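Side-chain contacts in papain inhibitor (Streptomyces mobaraensis, PDB 5NTB), which inhibits the cysteine proteases papain and bromelain and the serine protease trypsin, and serves as a glutamine and lysine donor substrate for transglutaminase: residues T25-S30 against V71-P76; W41-T44 against D50-C53. All coordinates share one frame; numbering follows the deposited sequence.

Contact 1 (T25-S30 against V71-P76)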
ATOM      1  N   THR A  25      10.231  -4.545   9.173  1.00 16.94           N
ATOM      2  CA  THR A  25      10.538  -5.831   8.585  1.00 17.39           C
ATOM      3  C   THR A  25      11.254  -5.647   7.251  1.00 15.07           C
ATOM      4  O   THR A  25      11.126  -4.595   6.612  1.00 15.70           O
ATOM      5  CB  THR A  25       9.264  -6.661   8.374  1.00 20.63           C
ATOM      6  OG1 THR A  25       8.443  -6.039   7.374  1.00 22.29           O
ATOM      7  CG2 THR A  25       8.479  -6.771   9.672  1.00 28.37           C
ATOM      8  N   PRO A  26      12.035  -6.635   6.822  1.00 17.13           N
ATOM      9  CA  PRO A  26      12.790  -6.486   5.571  1.00 18.74           C
ATOM     10  C   PRO A  26      11.872  -6.531   4.361  1.00 18.29           C
ATOM     11  O   PRO A  26      11.026  -7.418   4.235  1.00 20.83           O
ATOM     12  CB  PRO A  26      13.749  -7.683   5.596  1.00 19.35           C
ATOM     13  CG  PRO A  26      13.082  -8.684   6.469  1.00 23.78           C
ATOM     14  CD  PRO A  26      12.391  -7.880   7.530  1.00 19.80           C
ATOM     15  N   ILE A  27      12.050  -5.564   3.464  1.00 15.88           N
ATOM     16  CA  ILE A  27      11.242  -5.473   2.259  1.00 14.95           C
ATOM     17  C   ILE A  27      12.154  -5.301   1.054  1.00 15.85           C
ATOM     18  O   ILE A  27      13.251  -4.738   1.140  1.00 16.94           O
ATOM     19  CB  ILE A  27      10.222  -4.318   2.329  1.00 15.99           C
ATOM     20  CG1 ILE A  27      10.930  -2.962   2.375  1.00 16.10           C
ATOM     21  CG2 ILE A  27       9.302  -4.500   3.520  1.00 17.94           C
ATOM     22  CD1 ILE A  27       9.981  -1.771   2.165  1.00 21.08           C
ATOM     23  N   ASP A  28      11.686  -5.807  -0.078  1.00 14.80           N
ATOM     24  CA  ASP A  28      12.297  -5.548  -1.380  1.00 14.58           C
ATOM     25  C   ASP A  28      11.132  -5.261  -2.318  1.00 15.29           C
ATOM     26  O   ASP A  28      10.500  -6.189  -2.820  1.00 15.70           O
ATOM     27  CB  ASP A  28      13.130  -6.729  -1.845  1.00 19.12           C
ATOM     28  CG  ASP A  28      13.707  -6.520  -3.233  1.00 27.41           C
ATOM     29  OD1 ASP A  28      13.443  -5.464  -3.850  1.00 22.33           O
ATOM     30  OD2 ASP A  28      14.458  -7.401  -3.698  1.00 31.05           O
ATOM     31  N   ALA A  29      10.847  -3.975  -2.535  1.00 15.25           N
ATOM     32  CA  ALA A  29       9.668  -3.610  -3.311  1.00 15.40           C
ATOM     33  C   ALA A  29       9.805  -3.933  -4.794  1.00 15.88           C
ATOM     34  O   ALA A  29       8.797  -3.895  -5.511  1.00 17.07           O
ATOM     35  CB  ALA A  29       9.369  -2.126  -3.116  1.00 14.35           C
ATOM     36  N   SER A  30      11.010  -4.250  -5.274  1.00 15.86           N
ATOM     37  CA  SER A  30      11.149  -4.687  -6.657  1.00 16.32           C
ATOM     38  C   SER A  30      10.714  -6.128  -6.869  1.00 20.97           C
ATOM     39  O   SER A  30      10.431  -6.513  -8.010  1.00 20.27           O
ATOM     40  CB  SER A  30      12.597  -4.530  -7.116  1.00 17.61           C
ATOM     41  OG  SER A  30      13.381  -5.572  -6.566  1.00 25.10           O
ATOM     42  N   VAL A  71       0.230  -4.766   4.052  1.00 11.30           N
ATOM     43  CA  VAL A  71       0.778  -3.483   4.486  1.00 12.26           C
ATOM     44  C   VAL A  71       2.127  -3.735   5.140  1.00 15.15           C
ATOM     45  O   VAL A  71       2.220  -4.456   6.140  1.00 14.96           O
ATOM     46  CB  VAL A  71      -0.167  -2.777   5.466  1.00 11.02           C
ATOM     47  CG1 VAL A  71       0.485  -1.509   5.998  1.00 13.43           C
ATOM     48  CG2 VAL A  71      -1.522  -2.500   4.813  1.00 14.05           C
ATOM     49  N   ARG A  72       3.175  -3.120   4.606  1.00 12.01           N
ATOM     50  CA  ARG A  72       4.516  -3.293   5.150  1.00 10.84           C
ATOM     51  C   ARG A  72       5.253  -1.983   5.360  1.00 13.09           C
ATOM     52  O   ARG A  72       6.377  -1.999   5.872  1.00 15.30           O
ATOM     53  CB  ARG A  72       5.360  -4.184   4.231  1.00 13.68           C
ATOM     54  CG  ARG A  72       4.764  -5.552   4.015  1.00 14.66           C
ATOM     55  CD  ARG A  72       5.687  -6.623   4.519  1.00 27.56           C
ATOM     56  NE  ARG A  72       5.205  -7.978   4.257  1.00 25.95           N
ATOM     57  CZ  ARG A  72       4.543  -8.725   5.131  1.00 28.33           C
ATOM     58  NH1 ARG A  72       4.259  -8.257   6.339  1.00 32.75           N
ATOM     59  NH2 ARG A  72       4.174  -9.956   4.799  1.00 26.93           N
ATOM     60  N   ASP A  73       4.672  -0.852   4.982  1.00 11.39           N
ATOM     61  CA  ASP A  73       5.454   0.374   4.964  1.00 12.24           C
ATOM     62  C   ASP A  73       4.503   1.556   5.042  1.00 12.01           C
ATOM     63  O   ASP A  73       3.284   1.416   4.905  1.00 11.27           O
ATOM     64  CB  ASP A  73       6.313   0.424   3.698  1.00 10.24           C
ATOM     65  CG  ASP A  73       7.589   1.255   3.845  1.00 12.26           C
ATOM     66  OD1 ASP A  73       7.807   1.919   4.874  1.00 13.67           O
ATOM     67  OD2 ASP A  73       8.367   1.256   2.862  1.00 13.10           O
ATOM     68  N   LYS A  74       5.093   2.724   5.268  1.00 10.72           N
ATOM     69  CA  LYS A  74       4.398   3.996   5.389  1.00 14.27           C
ATOM     70  C   LYS A  74       4.833   4.892   4.243  1.00 14.54           C
ATOM     71  O   LYS A  74       6.010   4.914   3.883  1.00 17.19           O
ATOM     72  CB  LYS A  74       4.739   4.652   6.727  1.00 15.51           C
ATOM     73  CG  LYS A  74       4.128   6.026   6.999  1.00 18.51           C
ATOM     74  CD  LYS A  74       4.371   6.348   8.466  1.00 22.29           C
ATOM     75  CE  LYS A  74       4.214   7.802   8.811  1.00 35.71           C
ATOM     76  NZ  LYS A  74       4.665   7.966  10.224  1.00 29.73           N
ATOM     77  N   CYS A  75       3.883   5.635   3.669  1.00 14.37           N
ATOM     78  CA  CYS A  75       4.170   6.620   2.631  1.00 13.91           C
ATOM     79  C   CYS A  75       3.968   8.004   3.231  1.00 17.19           C
ATOM     80  O   CYS A  75       2.822   8.475   3.334  1.00 19.12           O
ATOM     81  CB  CYS A  75       3.247   6.405   1.429  1.00 19.22           C
ATOM     82  SG  CYS A  75       3.510   7.590   0.102  1.00 22.52           S
ATOM     83  N   PRO A  76       5.032   8.685   3.669  1.00 18.39           N
ATOM     84  CA  PRO A  76       4.841   9.993   4.316  1.00 19.66           C
ATOM     85  C   PRO A  76       4.313  11.067   3.383  1.00 18.85           C
ATOM     86  O   PRO A  76       3.658  12.008   3.852  1.00 23.36           O
ATOM     87  CB  PRO A  76       6.250  10.347   4.821  1.00 25.87           C
ATOM     88  CG  PRO A  76       6.987   9.058   4.854  1.00 32.83           C
ATOM     89  CD  PRO A  76       6.432   8.237   3.737  1.00 24.13           C
TER
HETATM   90  O   HOH W   1       8.470  -3.183   6.979  1.00 15.54           O
HETATM   91  O   HOH W   2       5.666  -5.828   7.541  1.00 31.87           O
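The carbonyl O of Arg-72 is joined to Thr-25 by one water, which donates to Arg-72 O at 2.6 Å and accepts from Thr-25 N at 3.1 Å. A second water links the side chains. It lies 2.8 Å from Thr-25 OG1 and accepts from Arg-72 NH1 at 3.1 Å. Thr-25 and Arg-72 also meet directly but loosely. Their side chains cross at about a right angle, with OG1 of Thr-25 4.0 Å from CD of Arg-72. The arginine chain bends at chi2 (-119°), which brings CD round to the Thr-25 side. No direct hydrogen bond joins 25-30 to 71-76. The fold is a double-psi beta-barrel. Here 71-75 is the last part of strand 65-75, and strand 26-28 is not paired with it and passes across it. Ile-27 reaches across with two branches. CG2 packs on Arg-72 CB at 4.0 Å, the two side chains running past each other in opposite directions. CD1 comes to 3.5 Å from Asp-73 OD2. That carboxylate is buried, and both its oxygens are satisfied: OD2 by the Tyr-15 hydroxyl, OD1 by Ala-22 N and Lys-74 N. The Lys-74 N-H arrives from above the carboxylate plane, 40° out of it.

Contact 2 (W41-T44 against D50-C53); sequences WWTT and DPLC
Both backbone N-H groups of Thr-43 and Thr-44 converge on one carboxylate oxygen, OD2 of Asp-50. Thr-43 N donates to the syn lone pair of OD2 at 2.7 Å, nearly straight. Thr-44 N is 3.2 Å from OD2 and comes from above the carboxylate plane, 42° out of it. The other oxygen, OD1, offers its anti lone pair to Leu-52 N at 2.9 Å. This closes an Asx turn at the start of the short 3-10 segment 51-53. Two waters also donate to the carboxylate. One bonds to OD1, Trp-41 O and Thr-43 OG1; the other bonds to OD2 and Thr-44 O. Asp-50 CG lies anti to the backbone N (chi1 -159°), which carries the group toward the threonines. The Trp-42 indole packs on Leu-52. The methyl CD1 of Leu-52 stands over the five-membered ring, 3.5 Å from its centroid and 6° off the normal, a CH-pi contact. Cys-53 SG, disulfide-bonded to Cys-23, approaches the six-membered ring obliquely, 3.8 Å from Trp-42 CZ3. Trp-42 NE1 is hydrogen-bonded to Ile-37 O, outside the two segments, which helps to set the turn of the indole. With so many donors around it, the Asp-50 carboxylate is probably stabilised as an anion.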
ATOM      1  N   TRP A  41      -3.086   7.401   8.124  1.00 13.87           N
ATOM      2  CA  TRP A  41      -3.685   6.228   8.738  1.00 13.21           C
ATOM      3  C   TRP A  41      -2.877   5.681   9.902  1.00 14.68           C
ATOM      4  O   TRP A  41      -3.372   4.800  10.609  1.00 14.98           O
ATOM      5  CB  TRP A  41      -3.860   5.125   7.696  1.00 14.50           C
ATOM      6  CG  TRP A  41      -4.747   5.544   6.572  1.00 13.16           C
ATOM      7  CD1 TRP A  41      -4.368   5.963   5.327  1.00 16.33           C
ATOM      8  CD2 TRP A  41      -6.177   5.595   6.600  1.00 12.12           C
ATOM      9  NE1 TRP A  41      -5.486   6.280   4.578  1.00 13.03           N
ATOM     10  CE2 TRP A  41      -6.605   6.066   5.343  1.00 12.44           C
ATOM     11  CE3 TRP A  41      -7.138   5.305   7.576  1.00 14.67           C
ATOM     12  CZ2 TRP A  41      -7.961   6.235   5.032  1.00 13.29           C
ATOM     13  CZ3 TRP A  41      -8.476   5.466   7.259  1.00 15.34           C
ATOM     14  CH2 TRP A  41      -8.873   5.925   6.002  1.00 18.23           C
ATOM     15  N   TRP A  42      -1.655   6.171  10.104  1.00 14.06           N
ATOM     16  CA  TRP A  42      -0.789   5.660  11.156  1.00 14.01           C
ATOM     17  C   TRP A  42      -1.113   6.357  12.471  1.00 18.49           C
ATOM     18  O   TRP A  42      -1.401   7.559  12.497  1.00 20.77           O
ATOM     19  CB  TRP A  42       0.680   5.848  10.762  1.00 13.70           C
ATOM     20  CG  TRP A  42       1.018   4.991   9.558  1.00 13.46           C
ATOM     21  CD1 TRP A  42       0.573   5.172   8.268  1.00 14.10           C
ATOM     22  CD2 TRP A  42       1.812   3.790   9.539  1.00 14.15           C
ATOM     23  NE1 TRP A  42       1.059   4.169   7.449  1.00 14.16           N
ATOM     24  CE2 TRP A  42       1.817   3.310   8.207  1.00 14.73           C
ATOM     25  CE3 TRP A  42       2.529   3.079  10.515  1.00 13.62           C
ATOM     26  CZ2 TRP A  42       2.496   2.158   7.834  1.00 15.40           C
ATOM     27  CZ3 TRP A  42       3.209   1.935  10.137  1.00 15.04           C
ATOM     28  CH2 TRP A  42       3.181   1.481   8.802  1.00 16.12           C
ATOM     29  N   THR A  43      -1.088   5.584  13.565  1.00 15.24           N
ATOM     30  CA  THR A  43      -1.588   6.080  14.849  1.00 18.04           C
ATOM     31  C   THR A  43      -0.586   5.964  15.983  1.00 20.89           C
ATOM     32  O   THR A  43      -0.557   6.840  16.853  1.00 23.14           O
ATOM     33  CB  THR A  43      -2.879   5.343  15.263  1.00 19.38           C
ATOM     34  OG1 THR A  43      -2.694   3.921  15.170  1.00 20.69           O
ATOM     35  CG2 THR A  43      -4.036   5.764  14.378  1.00 19.56           C
ATOM     36  N   THR A  44       0.213   4.908  16.015  1.00 18.48           N
ATOM     37  CA  THR A  44       1.065   4.742  17.179  1.00 22.91           C
ATOM     38  C   THR A  44       2.303   5.621  17.065  1.00 18.32           C
ATOM     39  O   THR A  44       2.800   5.873  15.967  1.00 20.32           O
ATOM     40  CB  THR A  44       1.479   3.283  17.342  1.00 19.34           C
ATOM     41  OG1 THR A  44       2.114   2.833  16.141  1.00 17.96           O
ATOM     42  CG2 THR A  44       0.264   2.416  17.615  1.00 21.35           C
ATOM     43  N   ASP A  50       2.501  -0.139  15.000  1.00 14.05           N
ATOM     44  CA  ASP A  50       1.205   0.300  14.507  1.00 14.09           C
ATOM     45  C   ASP A  50       0.317  -0.902  14.196  1.00 13.88           C
ATOM     46  O   ASP A  50       0.793  -1.909  13.673  1.00 15.04           O
ATOM     47  CB  ASP A  50       1.374   1.149  13.253  1.00 13.25           C
ATOM     48  CG  ASP A  50       0.171   2.026  12.987  1.00 13.66           C
ATOM     49  OD1 ASP A  50      -0.842   1.498  12.479  1.00 15.13           O
ATOM     50  OD2 ASP A  50       0.247   3.231  13.308  1.00 16.61           O
ATOM     51  N   PRO A  51      -0.982  -0.821  14.489  1.00 14.35           N
ATOM     52  CA  PRO A  51      -1.876  -1.920  14.100  1.00 15.38           C
ATOM     53  C   PRO A  51      -1.884  -2.188  12.605  1.00 14.99           C
ATOM     54  O   PRO A  51      -2.186  -3.316  12.200  1.00 16.73           O
ATOM     55  CB  PRO A  51      -3.253  -1.459  14.606  1.00 18.15           C
ATOM     56  CG  PRO A  51      -3.081  -0.005  14.965  1.00 24.78           C
ATOM     57  CD  PRO A  51      -1.650   0.167  15.345  1.00 16.22           C
ATOM     58  N   LEU A  52      -1.511  -1.205  11.775  1.00 13.15           N
ATOM     59  CA  LEU A  52      -1.380  -1.451  10.341  1.00 12.83           C
ATOM     60  C   LEU A  52      -0.383  -2.547  10.024  1.00 17.71           C
ATOM     61  O   LEU A  52      -0.447  -3.128   8.940  1.00 16.52           O
ATOM     62  CB  LEU A  52      -0.952  -0.168   9.630  1.00 14.85           C
ATOM     63  CG  LEU A  52      -2.063   0.866   9.432  1.00 14.68           C
ATOM     64  CD1 LEU A  52      -1.453   2.198   9.022  1.00 15.08           C
ATOM     65  CD2 LEU A  52      -3.065   0.394   8.372  1.00 14.87           C
ATOM     66  N   CYS A  53       0.532  -2.836  10.938  1.00 15.30           N
ATOM     67  CA  CYS A  53       1.587  -3.812  10.714  1.00 17.21           C
ATOM     68  C   CYS A  53       1.211  -5.218  11.150  1.00 19.54           C
ATOM     69  O   CYS A  53       2.016  -6.141  10.965  1.00 20.17           O
ATOM     70  CB  CYS A  53       2.853  -3.370  11.442  1.00 16.33           C
ATOM     71  SG  CYS A  53       3.500  -1.788  10.811  1.00 17.66           S
TER
HETATM   72  O   HOH W   3      -3.013   2.879  12.618  1.00 16.63           O
HETATM   73  O   HOH W   4       2.611   4.695  13.574  1.00 16.99           O

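In the fold
The contacts differ in depth and chemistry. Contact 1 has its centre about 8 Å from the centre of the chain and brings strand 26-28 across the end of barrel strand 65-75. The centre of contact 2, in the loop after strand 35-38, lies about 13 Å from the chain centre. Each is partly buried. In contact 1 the polar links run through water and direct touches are sparse. Contact 2 buries about twice the surface and joins direct and water-mediated bonds to one carboxylate with packing against an indole. They also meet: Trp-42 CZ2 packs 3.5 Å from Lys-74 CB, and Leu-52 O lies 3.5 Å from Val-71 CG1. Strand 65-75 thus takes part in contact 1 and borders contact 2.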